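Local structure of blood group a-and b-cleaving endo-beta-galactosidase (Streptococcus pneumoniae, 2YGL) at residues S15-G20 / S69-D74; I61-D66 / L148-G153. The protein probably cleaves blood group A and B antigens as a family 98 endo-beta-galactosidase, the part described here being its tandem carbohydrate-binding CBM51 modules. All coordinates share one frame; numbering follows the deposited sequence.

Contact 1. Residues S15-G20 / S69-D74; sequences SSATHG and SVISYD
T18 lays its hydroxyl against the backbone of V70: OG1 takes the V70 N-H at 2.9 Å, with 161° at the hydrogen. A chi1 of 62° sets OG1 between the backbone N and the carbonyl carbon of T18, and there it stands in for a main-chain acceptor. T18 N in turn donates to V70 O at 2.8 Å, so one residue grips V70 by both its backbone polar atoms. The carbonyl of T18 accepts from a side chain: S69 OG donates to T18 O over 2.6 Å, its chi1 of 154° placing OG roughly anti to the backbone N; the same hydroxyl is hydrogen-bonded to T63 OG1. Further along come two antiparallel pairs. S16 and S72 form a hydrogen-bonded pair, S72 N giving to S16 O at 3.0 Å, but S72 O takes the N-H of S15, at 2.8 Å, and the ladder is irregular at that end. A17 and I71 make the non-hydrogen-bonded pair, where A17 CB touches I71 CG1 at 4.1 Å. On the face that carries S16 and S72, a water joins S16 OG to V70 O, to which it donates, while S72 OG is hydrogen-bonded to S147. Within this chain, strand 16-17 is the outermost strand of a five-stranded antiparallel sheet; strand 69-74 separates it from strand 145-151, and I71 packs on I61 and T63 of strand 60-64.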
ATOM      1  N   SER A  15      -3.141  -6.901  21.430  1.00 24.41           N
ATOM      2  CA  SER A  15      -2.497  -8.182  21.725  1.00 24.17           C
ATOM      3  C   SER A  15      -2.387  -8.375  23.236  1.00 23.91           C
ATOM      4  O   SER A  15      -2.467  -9.498  23.736  1.00 24.08           O
ATOM      5  CB  SER A  15      -1.123  -8.274  21.057  1.00 24.20           C
ATOM      6  OG  SER A  15      -0.275  -7.214  21.467  1.00 24.62           O
ATOM      7  N   SER A  16      -2.206  -7.268  23.950  1.00 23.49           N
ATOM      8  CA  SER A  16      -2.246  -7.245  25.411  1.00 23.15           C
ATOM      9  C   SER A  16      -2.510  -5.826  25.915  1.00 22.84           C
ATOM     10  O   SER A  16      -2.283  -4.842  25.200  1.00 22.62           O
ATOM     11  CB  SER A  16      -0.948  -7.797  26.016  1.00 23.20           C
ATOM     12  OG  SER A  16       0.168  -7.011  25.637  1.00 23.80           O
ATOM     13  N   ALA A  17      -3.003  -5.734  27.146  1.00 22.41           N
ATOM     14  CA  ALA A  17      -3.288  -4.451  27.773  1.00 22.10           C
ATOM     15  C   ALA A  17      -3.152  -4.565  29.284  1.00 21.82           C
ATOM     16  O   ALA A  17      -3.773  -5.428  29.908  1.00 22.09           O
ATOM     17  CB  ALA A  17      -4.684  -3.965  27.395  1.00 21.98           C
ATOM     18  N   THR A  18      -2.318  -3.707  29.864  1.00 21.20           N
ATOM     19  CA  THR A  18      -2.189  -3.618  31.315  1.00 20.63           C
ATOM     20  C   THR A  18      -2.439  -2.183  31.774  1.00 20.43           C
ATOM     21  O   THR A  18      -2.174  -1.227  31.038  1.00 20.21           O
ATOM     22  CB  THR A  18      -0.798  -4.080  31.813  1.00 20.58           C
ATOM     23  OG1 THR A  18       0.217  -3.233  31.262  1.00 20.56           O
ATOM     24  CG2 THR A  18      -0.525  -5.539  31.428  1.00 20.03           C
ATOM     25  N   HIS A  19      -2.955  -2.052  32.993  1.00 20.11           N
ATOM     26  CA  HIS A  19      -3.232  -0.754  33.600  1.00 19.85           C
ATOM     27  C   HIS A  19      -2.743  -0.726  35.050  1.00 19.87           C
ATOM     28  O   HIS A  19      -2.387  -1.766  35.610  1.00 19.76           O
ATOM     29  CB  HIS A  19      -4.731  -0.420  33.519  1.00 19.67           C
ATOM     30  CG  HIS A  19      -5.621  -1.432  34.176  1.00 19.29           C
ATOM     31  ND1 HIS A  19      -5.776  -1.514  35.545  1.00 18.80           N
ATOM     32  CD2 HIS A  19      -6.415  -2.397  33.651  1.00 18.72           C
ATOM     33  CE1 HIS A  19      -6.617  -2.491  35.833  1.00 18.13           C
ATOM     34  NE2 HIS A  19      -7.022  -3.041  34.702  1.00 18.22           N
ATOM     35  N   GLY A  20      -2.738   0.463  35.646  1.00 19.78           N
ATOM     36  CA  GLY A  20      -2.227   0.653  36.999  1.00 19.98           C
ATOM     37  C   GLY A  20      -3.247   0.608  38.120  1.00 20.11           C
ATOM     38  O   GLY A  20      -2.899   0.842  39.277  1.00 20.43           O
ATOM     39  N   SER A  69       2.280   0.963  32.423  1.00 20.11           N
ATOM     40  CA  SER A  69       1.071   0.411  31.822  1.00 20.29           C
ATOM     41  C   SER A  69       1.362   0.280  30.331  1.00 20.15           C
ATOM     42  O   SER A  69       1.879   1.214  29.716  1.00 20.11           O
ATOM     43  CB  SER A  69      -0.119   1.348  32.057  1.00 20.23           C
ATOM     44  OG  SER A  69      -1.116   1.192  31.056  1.00 21.29           O
ATOM     45  N   VAL A  70       1.047  -0.879  29.758  1.00 20.30           N
ATOM     46  CA  VAL A  70       1.368  -1.161  28.354  1.00 20.51           C
ATOM     47  C   VAL A  70       0.154  -1.687  27.585  1.00 20.68           C
ATOM     48  O   VAL A  70      -0.488  -2.654  27.999  1.00 20.40           O
ATOM     49  CB  VAL A  70       2.558  -2.169  28.222  1.00 20.53           C
ATOM     50  CG1 VAL A  70       2.764  -2.593  26.769  1.00 20.61           C
ATOM     51  CG2 VAL A  70       3.841  -1.574  28.778  1.00 20.23           C
ATOM     52  N   ILE A  71      -0.151  -1.035  26.464  1.00 20.99           N
ATOM     53  CA  ILE A  71      -1.179  -1.507  25.537  1.00 21.36           C
ATOM     54  C   ILE A  71      -0.541  -1.705  24.159  1.00 21.65           C
ATOM     55  O   ILE A  71      -0.061  -0.748  23.538  1.00 21.56           O
ATOM     56  CB  ILE A  71      -2.383  -0.536  25.466  1.00 21.28           C
ATOM     57  CG1 ILE A  71      -2.921  -0.250  26.871  1.00 21.51           C
ATOM     58  CG2 ILE A  71      -3.491  -1.121  24.592  1.00 21.56           C
ATOM     59  CD1 ILE A  71      -3.441   1.151  27.069  1.00 22.04           C
ATOM     60  N   SER A  72      -0.525  -2.955  23.700  1.00 21.92           N
ATOM     61  CA  SER A  72       0.170  -3.327  22.468  1.00 22.35           C
ATOM     62  C   SER A  72      -0.777  -3.825  21.383  1.00 22.69           C
ATOM     63  O   SER A  72      -1.799  -4.454  21.678  1.00 22.69           O
ATOM     64  CB  SER A  72       1.221  -4.401  22.753  1.00 22.32           C
ATOM     65  OG  SER A  72       2.173  -3.937  23.692  1.00 22.74           O
ATOM     66  N   TYR A  73      -0.417  -3.547  20.131  1.00 22.98           N
ATOM     67  CA  TYR A  73      -1.183  -3.997  18.971  1.00 23.31           C
ATOM     68  C   TYR A  73      -0.275  -4.662  17.941  1.00 23.79           C
ATOM     69  O   TYR A  73       0.835  -4.186  17.672  1.00 23.59           O
ATOM     70  CB  TYR A  73      -1.922  -2.823  18.320  1.00 23.14           C
ATOM     71  CG  TYR A  73      -2.984  -2.189  19.193  1.00 22.74           C
ATOM     72  CD1 TYR A  73      -2.653  -1.204  20.125  1.00 22.23           C
ATOM     73  CD2 TYR A  73      -4.323  -2.565  19.080  1.00 22.18           C
ATOM     74  CE1 TYR A  73      -3.619  -0.619  20.928  1.00 21.80           C
ATOM     75  CE2 TYR A  73      -5.303  -1.981  19.878  1.00 21.79           C
ATOM     76  CZ  TYR A  73      -4.941  -1.010  20.802  1.00 21.85           C
ATOM     77  OH  TYR A  73      -5.896  -0.425  21.599  1.00 21.26           O
ATOM     78  N   ASP A  74      -0.759  -5.763  17.372  1.00 24.38           N
ATOM     79  CA  ASP A  74      -0.065  -6.447  16.289  1.00 25.08           C
ATOM     80  C   ASP A  74      -0.403  -5.757  14.977  1.00 25.34           C
ATOM     81  O   ASP A  74      -1.556  -5.748  14.547  1.00 25.34           O
ATOM     82  CB  ASP A  74      -0.453  -7.932  16.240  1.00 25.21           C
ATOM     83  CG  ASP A  74       0.236  -8.695  15.107  1.00 25.89           C
ATOM     84  OD1 ASP A  74       1.215  -8.184  14.514  1.00 26.28           O
ATOM     85  OD2 ASP A  74      -0.205  -9.825  14.809  1.00 27.17           O
TER
HETATM   86  O   HOH W   1       0.607  -5.367  27.693  1.00 21.99           O

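Contact 2. Residues I61-D66 / L148-G153; sequences IGTVAD and LKSFAG. With CA (calcium ion), chain C.
A65 and A152 meet methyl to methyl, CB to CB at 3.8 Å, an apolar touch between 61-66 and 148-153. S150 adds to it: with chi1 at 54° its OG rests against A65, 3.4 Å from A65 CA, while T63 CG2 lies 3.9 Å from the same OG. The hydrogen bonds between the two segments are both main chain. A152 N donates to D66 O in the carbonyl plane, a short bond of 2.6 Å and nearly straight at 168°; the return bond, D66 N to S150 O, is weak at 3.3 Å. F151 CA adds a CA-H...O contact to D66 O. Together they make a single bridge between D66 and F151. A water completes the polar set, donating to D66 O and accepting from G153 N, at the in-plane edge of the F151 ring, which also makes a cation-pi contact with R105. Metal coordination comes from A152 O, 2.3 Å from the calcium ion, with two waters here and V102 O, H155 O and D159 OD2 completing the site. A152 therefore links two interactions: its N-H is tied to D66 and its carbonyl to calcium, which fixes the loop after strand 145-151 against D66.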
ATOM      1  N   ILE A  61      -8.210   5.596  23.573  1.00 19.17           N
ATOM      2  CA  ILE A  61      -7.924   4.560  24.560  1.00 18.78           C
ATOM      3  C   ILE A  61      -7.709   5.215  25.925  1.00 18.52           C
ATOM      4  O   ILE A  61      -6.924   6.158  26.053  1.00 18.53           O
ATOM      5  CB  ILE A  61      -6.668   3.724  24.163  1.00 18.69           C
ATOM      6  CG1 ILE A  61      -6.852   3.037  22.798  1.00 18.74           C
ATOM      7  CG2 ILE A  61      -6.314   2.710  25.242  1.00 18.69           C
ATOM      8  CD1 ILE A  61      -7.981   2.005  22.724  1.00 18.46           C
ATOM      9  N   GLY A  62      -8.413   4.713  26.937  1.00 18.33           N
ATOM     10  CA  GLY A  62      -8.306   5.229  28.301  1.00 18.27           C
ATOM     11  C   GLY A  62      -7.727   4.208  29.263  1.00 18.20           C
ATOM     12  O   GLY A  62      -8.267   3.112  29.418  1.00 18.14           O
ATOM     13  N   THR A  63      -6.624   4.573  29.909  1.00 18.17           N
ATOM     14  CA  THR A  63      -5.936   3.678  30.839  1.00 18.01           C
ATOM     15  C   THR A  63      -5.574   4.378  32.153  1.00 18.01           C
ATOM     16  O   THR A  63      -5.791   5.584  32.309  1.00 18.07           O
ATOM     17  CB  THR A  63      -4.661   3.058  30.190  1.00 18.01           C
ATOM     18  OG1 THR A  63      -4.156   2.005  31.019  1.00 17.74           O
ATOM     19  CG2 THR A  63      -3.567   4.116  29.974  1.00 17.90           C
ATOM     20  N   VAL A  64      -5.045   3.599  33.094  1.00 17.85           N
ATOM     21  CA  VAL A  64      -4.365   4.133  34.267  1.00 17.80           C
ATOM     22  C   VAL A  64      -2.886   3.752  34.153  1.00 17.96           C
ATOM     23  O   VAL A  64      -2.554   2.591  33.899  1.00 17.70           O
ATOM     24  CB  VAL A  64      -4.972   3.594  35.590  1.00 17.90           C
ATOM     25  CG1 VAL A  64      -4.109   3.984  36.789  1.00 17.50           C
ATOM     26  CG2 VAL A  64      -6.389   4.111  35.774  1.00 17.46           C
ATOM     27  N   ALA A  65      -2.010   4.739  34.321  1.00 18.03           N
ATOM     28  CA  ALA A  65      -0.570   4.529  34.211  1.00 18.47           C
ATOM     29  C   ALA A  65      -0.037   3.584  35.291  1.00 18.84           C
ATOM     30  O   ALA A  65      -0.591   3.500  36.391  1.00 18.80           O
ATOM     31  CB  ALA A  65       0.163   5.866  34.250  1.00 18.27           C
ATOM     32  N   ASP A  66       1.028   2.861  34.956  1.00 19.35           N
ATOM     33  CA  ASP A  66       1.724   2.006  35.914  1.00 19.90           C
ATOM     34  C   ASP A  66       3.234   2.198  35.741  1.00 20.05           C
ATOM     35  O   ASP A  66       3.685   3.319  35.503  1.00 20.03           O
ATOM     36  CB  ASP A  66       1.311   0.538  35.741  1.00 20.14           C
ATOM     37  CG  ASP A  66       1.273  -0.222  37.062  1.00 20.65           C
ATOM     38  OD1 ASP A  66       1.594   0.371  38.115  1.00 21.47           O
ATOM     39  OD2 ASP A  66       0.914  -1.417  37.050  1.00 21.25           O
ATOM     40  N   LEU A 148       1.779   1.310  23.472  1.00 23.29           N
ATOM     41  CA  LEU A 148       1.406   2.531  24.172  1.00 22.99           C
ATOM     42  C   LEU A 148       1.781   2.385  25.646  1.00 22.82           C
ATOM     43  O   LEU A 148       1.192   1.576  26.370  1.00 22.77           O
ATOM     44  CB  LEU A 148      -0.097   2.795  24.016  1.00 22.90           C
ATOM     45  CG  LEU A 148      -0.632   3.513  22.766  1.00 23.10           C
ATOM     46  CD1 LEU A 148      -0.121   2.926  21.448  1.00 23.16           C
ATOM     47  CD2 LEU A 148      -2.155   3.524  22.787  1.00 23.09           C
ATOM     48  N   LYS A 149       2.768   3.165  26.079  1.00 22.51           N
ATOM     49  CA  LYS A 149       3.339   3.034  27.419  1.00 22.48           C
ATOM     50  C   LYS A 149       3.116   4.289  28.257  1.00 22.19           C
ATOM     51  O   LYS A 149       3.323   5.403  27.778  1.00 22.17           O
ATOM     52  CB  LYS A 149       4.840   2.740  27.331  1.00 22.44           C
ATOM     53  CG  LYS A 149       5.196   1.469  26.566  1.00 23.00           C
ATOM     54  CD  LYS A 149       6.678   1.427  26.193  1.00 23.43           C
ATOM     55  CE  LYS A 149       7.562   1.030  27.369  1.00 24.25           C
ATOM     56  NZ  LYS A 149       9.009   1.131  27.025  1.00 24.98           N
ATOM     57  N   SER A 150       2.696   4.103  29.506  1.00 21.91           N
ATOM     58  CA  SER A 150       2.516   5.226  30.428  1.00 21.79           C
ATOM     59  C   SER A 150       3.115   4.935  31.801  1.00 21.78           C
ATOM     60  O   SER A 150       2.862   3.883  32.395  1.00 21.71           O
ATOM     61  CB  SER A 150       1.043   5.640  30.538  1.00 21.62           C
ATOM     62  OG  SER A 150       0.216   4.547  30.879  1.00 21.67           O
ATOM     63  N   PHE A 151       3.913   5.883  32.288  1.00 21.76           N
ATOM     64  CA  PHE A 151       4.659   5.719  33.534  1.00 21.72           C
ATOM     65  C   PHE A 151       4.056   6.564  34.660  1.00 21.68           C
ATOM     66  O   PHE A 151       4.042   7.796  34.592  1.00 21.46           O
ATOM     67  CB  PHE A 151       6.143   6.052  33.318  1.00 21.70           C
ATOM     68  CG  PHE A 151       6.873   5.058  32.444  1.00 21.78           C
ATOM     69  CD1 PHE A 151       6.850   5.174  31.054  1.00 22.01           C
ATOM     70  CD2 PHE A 151       7.590   4.007  33.013  1.00 22.19           C
ATOM     71  CE1 PHE A 151       7.524   4.257  30.243  1.00 21.68           C
ATOM     72  CE2 PHE A 151       8.270   3.084  32.210  1.00 21.77           C
ATOM     73  CZ  PHE A 151       8.234   3.210  30.822  1.00 21.68           C
ATOM     74  N   ALA A 152       3.560   5.879  35.690  1.00 21.78           N
ATOM     75  CA  ALA A 152       2.828   6.507  36.794  1.00 21.91           C
ATOM     76  C   ALA A 152       3.712   7.251  37.786  1.00 22.07           C
ATOM     77  O   ALA A 152       3.258   8.194  38.434  1.00 21.92           O
ATOM     78  CB  ALA A 152       1.987   5.467  37.528  1.00 21.86           C
ATOM     79  N   GLY A 153       4.962   6.819  37.922  1.00 22.33           N
ATOM     80  CA  GLY A 153       5.859   7.400  38.916  1.00 22.87           C
ATOM     81  C   GLY A 153       5.579   6.868  40.307  1.00 23.19           C
ATOM     82  O   GLY A 153       5.358   5.668  40.482  1.00 23.12           O
TER
HETATM   83 CA    CA C1413       1.391   9.157  39.335  1.00 26.43          CA
HETATM   84  O   HOH W   2       6.340   4.741  36.532  1.00 23.65           O
HETATM   85  O   HOH W   3       2.819   9.853  40.945  1.00 23.55           O
HETATM   86  O   HOH W   4      -0.278  10.005  40.822  1.00 14.59           O

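Contacts 1 and 2 lie about 9 Å apart, centre to centre, in the first of the two NPCBM/NEW2 domains. Along the chain they interleave: 15-20, then 61-66, 69-74 and finally 148-153. Strands 60-64 and 69-74 are consecutive but belong to different sheets, so the turn between them carries the chain from one sheet to the other. Strands 69-74 and 145-151 are neighbours, probably hydrogen-bonded through I71 O and L148 N, as G20 N probably is to V64 O. Contact 1 thus builds the sheet edge, and contact 2 ties the two sheets together near the calcium site, in a module probably used for carbohydrate recognition.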